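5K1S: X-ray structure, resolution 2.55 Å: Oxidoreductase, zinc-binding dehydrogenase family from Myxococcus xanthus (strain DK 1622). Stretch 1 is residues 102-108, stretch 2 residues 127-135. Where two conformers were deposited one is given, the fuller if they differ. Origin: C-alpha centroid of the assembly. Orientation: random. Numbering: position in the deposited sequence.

Stretch 1 102-108: ATLQRMS
Stretch 2 (127-135) NRFFGEELP

What holds the two backbones together? A single beta bridge pairs R106 with F129, whose CA atoms lie 4.0 Å apart, and two hydrogen bonds flank it. F130 N donates to Q105 O at 3.0 Å with an N-H...O angle of 161°, and M107 N donates to R128 O at 2.7 Å and 149°. The bonds thus join the neighbours of the bridged pair rather than the pair itself, and as residue numbers rise in one stretch they fall in the other, so the chains run antiparallel. R106 (phi/psi -133/165) and F129 (-103/148) are both extended, although within the first stretch the strand, which begins earlier in the chain, covers only A102 and T103.

Do the two acceptor carbonyls have further company? Each also receives a CA-H...O contact from the bridged residue across from it: F129 CA lies 3.4 Å from Q105 O, and R106 CA lies 3.2 Å from R128 O. Q105 O, besides accepting from F130 N, sits at the edge of the F130 ring, near its plane.

How do the side chains pack around this bridge? R106 (chi1 p, chi2 t, chi3 m) sets its CB over one face of the F129 ring, 3.5 Å from the centroid and 7° off the normal; F129 has chi1 -87° and chi2 77°. Farther out, R106 NH2 comes to 3.4 Å from N127 CA. The CA-to-CB bond of F130 (chi1 m, chi2 88°) points toward the first stretch, and F130 is the residue most covered by it. T103, chi1 p, places its CB 4.0 Å from the F130 centroid, almost exactly on the normal. M107, m at all three chi angles, brings SD to 4.1 Å from F130 CE1, an oblique sulfur-aromatic approach, while M107 CG lies 4.4 Å from L134 CD2.

Where are the polar side chains satisfied, and how does the second stretch turn? T103 OG1, Q105 NE2, R106 NH1, E132 OE2 and E133 OE2 find hydrogen-bonding partners elsewhere in the structure; both hydrogen bonds across this contact are backbone to backbone. R106 NH1 is 3.1 Å from M107 O, but the angle is too poor for a hydrogen bond. Starting at the bridged F129, a type II turn runs to E132, closed by a weak bond from E132 N to F129 O at 3.4 Å. G131, at phi/psi 84/5, has angles that would jam a CB against the preceding carbonyl; its N donates to L134 O at 2.9 Å.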

ATOM      1  N   ALA A 102       6.533  -8.551  28.859  1.00 43.66           N
ATOM      2  CA  ALA A 102       6.799  -9.360  27.677  1.00 42.67           C
ATOM      3  C   ALA A 102       7.526  -8.497  26.657  1.00 41.79           C
ATOM      4  O   ALA A 102       7.113  -7.365  26.395  1.00 42.09           O
ATOM      5  CB  ALA A 102       5.505  -9.916  27.073  1.00 43.03           C
ATOM      6  N   THR A 103       8.600  -9.033  26.084  1.00 40.79           N
ATOM      7  CA  THR A 103       9.455  -8.257  25.196  1.00 39.96           C
ATOM      8  C   THR A 103       8.834  -8.115  23.811  1.00 39.94           C
ATOM      9  O   THR A 103       8.132  -9.004  23.322  1.00 40.45           O
ATOM     10  CB  THR A 103      10.830  -8.913  25.064  1.00 39.08           C
ATOM     11  OG1 THR A 103      10.676 -10.252  24.577  1.00 38.76           O
ATOM     12  CG2 THR A 103      11.553  -8.939  26.407  1.00 39.41           C
ATOM     13  N   LEU A 104       9.104  -6.973  23.181  1.00 41.73           N
ATOM     14  CA  LEU A 104       8.793  -6.774  21.776  1.00 42.23           C
ATOM     15  C   LEU A 104       9.819  -7.514  20.920  1.00 40.66           C
ATOM     16  O   LEU A 104      10.704  -8.213  21.422  1.00 39.17           O
ATOM     17  CB  LEU A 104       8.779  -5.284  21.434  1.00 43.29           C
ATOM     18  CG  LEU A 104       7.619  -4.435  21.956  1.00 45.12           C
ATOM     19  CD1 LEU A 104       7.912  -2.964  21.733  1.00 45.91           C
ATOM     20  CD2 LEU A 104       6.321  -4.818  21.275  1.00 46.46           C
ATOM     21  N   GLN A 105       9.703  -7.358  19.603  1.00 43.68           N
ATOM     22  CA  GLN A 105      10.701  -7.921  18.702  1.00 42.41           C
ATOM     23  C   GLN A 105      11.925  -7.018  18.613  1.00 41.99           C
ATOM     24  O   GLN A 105      13.061  -7.484  18.762  1.00 40.45           O
ATOM     25  CB  GLN A 105      10.089  -8.140  17.319  1.00 43.25           C
ATOM     26  CG  GLN A 105       8.931  -9.136  17.312  1.00 43.83           C
ATOM     27  CD  GLN A 105       7.672  -8.593  16.658  1.00 45.81           C
ATOM     28  OE1 GLN A 105       7.586  -7.412  16.326  1.00 46.77           O
ATOM     29  NE2 GLN A 105       6.686  -9.460  16.473  1.00 46.63           N
ATOM     30  N   ARG A 106      11.712  -5.725  18.383  1.00 46.48           N
ATOM     31  CA  ARG A 106      12.791  -4.767  18.197  1.00 46.55           C
ATOM     32  C   ARG A 106      12.527  -3.524  19.035  1.00 47.80           C
ATOM     33  O   ARG A 106      11.417  -3.292  19.518  1.00 48.76           O
ATOM     34  CB  ARG A 106      12.941  -4.377  16.720  1.00 47.31           C
ATOM     35  CG  ARG A 106      11.691  -3.739  16.130  1.00 49.35           C
ATOM     36  CD  ARG A 106      11.894  -3.314  14.688  1.00 50.03           C
ATOM     37  NE  ARG A 106      12.819  -2.191  14.556  1.00 49.92           N
ATOM     38  CZ  ARG A 106      12.504  -0.926  14.814  1.00 51.32           C
ATOM     39  NH1 ARG A 106      11.287  -0.611  15.237  1.00 52.98           N
ATOM     40  NH2 ARG A 106      13.409   0.030  14.659  1.00 50.61           N
ATOM     41  N   MET A 107      13.570  -2.714  19.190  1.00 44.21           N
ATOM     42  CA  MET A 107      13.487  -1.488  19.962  1.00 45.42           C
ATOM     43  C   MET A 107      13.054  -0.324  19.073  1.00 47.26           C
ATOM     44  O   MET A 107      12.824  -0.470  17.870  1.00 47.60           O
ATOM     45  CB  MET A 107      14.832  -1.188  20.628  1.00 44.35           C
ATOM     46  CG  MET A 107      15.134  -2.048  21.843  1.00 42.89           C
ATOM     47  SD  MET A 107      13.857  -1.937  23.111  1.00 43.83           S
ATOM     48  CE  MET A 107      13.888  -0.186  23.488  1.00 45.69           C
ATOM     49  N   SER A 108      12.944   0.852  19.687  1.00 55.68           N
ATOM     50  CA  SER A 108      12.532   2.067  18.996  1.00 57.33           C
ATOM     51  C   SER A 108      12.967   3.249  19.849  1.00 57.96           C
ATOM     52  O   SER A 108      12.705   3.266  21.055  1.00 58.01           O
ATOM     53  CB  SER A 108      11.017   2.079  18.767  1.00 58.45           C
ATOM     54  OG  SER A 108      10.604   3.274  18.131  1.00 59.94           O
ATOM     55  N   ASN A 127      17.210   0.224  16.011  1.00 58.59           N
ATOM     56  CA  ASN A 127      16.613  -0.962  15.404  1.00 58.72           C
ATOM     57  C   ASN A 127      17.113  -2.247  16.054  1.00 57.29           C
ATOM     58  O   ASN A 127      17.092  -3.307  15.421  1.00 56.50           O
ATOM     59  CB  ASN A 127      16.891  -0.985  13.900  1.00 57.64           C
ATOM     60  CG  ASN A 127      18.369  -0.893  13.578  1.00 55.05           C
ATOM     61  OD1 ASN A 127      19.219  -0.987  14.467  1.00 54.01           O
ATOM     62  ND2 ASN A 127      18.686  -0.712  12.303  1.00 53.98           N
ATOM     63  N   ARG A 128      17.550  -2.178  17.309  1.00 48.90           N
ATOM     64  CA  ARG A 128      18.051  -3.359  17.998  1.00 47.30           C
ATOM     65  C   ARG A 128      16.931  -4.367  18.224  1.00 48.03           C
ATOM     66  O   ARG A 128      15.837  -4.011  18.672  1.00 49.76           O
ATOM     67  CB  ARG A 128      18.684  -2.960  19.328  1.00 46.83           C
ATOM     68  CG  ARG A 128      20.041  -2.286  19.186  1.00 45.30           C
ATOM     69  CD  ARG A 128      20.168  -1.097  20.123  1.00 46.26           C
ATOM     70  NE  ARG A 128      19.760  -1.431  21.484  1.00 46.89           N
ATOM     71  CZ  ARG A 128      19.522  -0.534  22.434  1.00 48.23           C
ATOM     72  NH1 ARG A 128      19.645   0.762  22.180  1.00 49.16           N
ATOM     73  NH2 ARG A 128      19.154  -0.934  23.644  1.00 48.55           N
ATOM     74  N   PHE A 129      17.216  -5.624  17.915  1.00 34.36           N
ATOM     75  CA  PHE A 129      16.291  -6.726  18.124  1.00 34.58           C
ATOM     76  C   PHE A 129      16.692  -7.524  19.356  1.00 34.77           C
ATOM     77  O   PHE A 129      17.875  -7.636  19.690  1.00 34.46           O
ATOM     78  CB  PHE A 129      16.266  -7.653  16.905  1.00 34.02           C
ATOM     79  CG  PHE A 129      15.294  -7.241  15.836  1.00 34.17           C
ATOM     80  CD1 PHE A 129      15.586  -6.198  14.974  1.00 34.32           C
ATOM     81  CD2 PHE A 129      14.093  -7.915  15.679  1.00 34.71           C
ATOM     82  CE1 PHE A 129      14.690  -5.827  13.982  1.00 35.93           C
ATOM     83  CE2 PHE A 129      13.196  -7.549  14.690  1.00 36.07           C
ATOM     84  CZ  PHE A 129      13.496  -6.506  13.841  1.00 36.92           C
ATOM     85  N   PHE A 130      15.694  -8.080  20.035  1.00 48.25           N
ATOM     86  CA  PHE A 130      15.968  -9.043  21.091  1.00 47.07           C
ATOM     87  C   PHE A 130      16.428 -10.358  20.475  1.00 45.79           C
ATOM     88  O   PHE A 130      15.849 -10.843  19.501  1.00 46.19           O
ATOM     89  CB  PHE A 130      14.726  -9.262  21.954  1.00 48.08           C
ATOM     90  CG  PHE A 130      14.411  -8.111  22.861  1.00 49.13           C
ATOM     91  CD1 PHE A 130      13.611  -7.068  22.428  1.00 50.75           C
ATOM     92  CD2 PHE A 130      14.914  -8.072  24.150  1.00 48.60           C
ATOM     93  CE1 PHE A 130      13.323  -6.007  23.263  1.00 51.82           C
ATOM     94  CE2 PHE A 130      14.632  -7.010  24.988  1.00 49.63           C
ATOM     95  CZ  PHE A 130      13.835  -5.979  24.545  1.00 51.25           C
ATOM     96  N   GLY A 131      17.486 -10.931  21.043  1.00 37.24           N
ATOM     97  CA  GLY A 131      18.089 -12.117  20.474  1.00 36.72           C
ATOM     98  C   GLY A 131      19.082 -11.846  19.369  1.00 35.93           C
ATOM     99  O   GLY A 131      19.571 -12.799  18.748  1.00 35.62           O
ATOM    100  N   GLU A 132      19.395 -10.579  19.099  1.00 39.41           N
ATOM    101  CA  GLU A 132      20.376 -10.225  18.082  1.00 38.76           C
ATOM    102  C   GLU A 132      21.407  -9.266  18.666  1.00 38.61           C
ATOM    103  O   GLU A 132      22.369  -9.706  19.301  1.00 38.89           O
ATOM    104  CB  GLU A 132      19.679  -9.626  16.860  1.00 39.45           C
ATOM    105  CG  GLU A 132      18.811 -10.634  16.119  1.00 39.97           C
ATOM    106  CD  GLU A 132      17.879  -9.993  15.114  1.00 41.58           C
ATOM    107  OE1 GLU A 132      18.269  -8.980  14.493  1.00 41.81           O
ATOM    108  OE2 GLU A 132      16.750 -10.500  14.950  1.00 42.64           O
ATOM    109  N   GLU A 133      21.223  -7.957  18.478  1.00 42.29           N
ATOM    110  CA  GLU A 133      22.189  -7.003  19.012  0.50 42.40           C
ATOM    111  C   GLU A 133      22.219  -7.030  20.534  1.00 42.96           C
ATOM    112  O   GLU A 133      23.267  -6.773  21.138  1.00 43.23           O
ATOM    113  CB  GLU A 133      21.872  -5.591  18.515  0.50 42.71           C
ATOM    114  CG  GLU A 133      21.631  -5.499  17.018  0.50 42.84           C
ATOM    115  CD  GLU A 133      21.870  -4.105  16.472  0.50 43.23           C
ATOM    116  OE1 GLU A 133      22.895  -3.490  16.835  0.50 42.75           O
ATOM    117  OE2 GLU A 133      21.030  -3.619  15.686  0.50 44.67           O
ATOM    118  N   LEU A 134      21.088  -7.335  21.170  1.00 45.65           N
ATOM    119  CA  LEU A 134      21.067  -7.489  22.613  1.00 46.32           C
ATOM    120  C   LEU A 134      20.526  -8.869  22.979  1.00 46.47           C
ATOM    121  O   LEU A 134      19.715  -9.437  22.240  1.00 46.21           O
ATOM    122  CB  LEU A 134      20.228  -6.395  23.292  1.00 47.03           C
ATOM    123  CG  LEU A 134      18.831  -6.104  22.756  1.00 48.65           C
ATOM    124  CD1 LEU A 134      17.825  -7.042  23.379  1.00 48.92           C
ATOM    125  CD2 LEU A 134      18.445  -4.657  23.024  1.00 50.41           C
ATOM    126  N   PRO A 135      20.967  -9.437  24.103  1.00 34.43           N
ATOM    127  CA  PRO A 135      20.653 -10.843  24.388  1.00 34.55           C
ATOM    128  C   PRO A 135      19.155 -11.112  24.422  1.00 35.05           C
ATOM    129  O   PRO A 135      18.348 -10.244  24.764  1.00 35.54           O
ATOM    130  CB  PRO A 135      21.294 -11.077  25.760  1.00 35.17           C
ATOM    131  CG  PRO A 135      22.358 -10.042  25.862  1.00 34.97           C
ATOM    132  CD  PRO A 135      21.821  -8.846  25.146  1.00 34.65           C
TER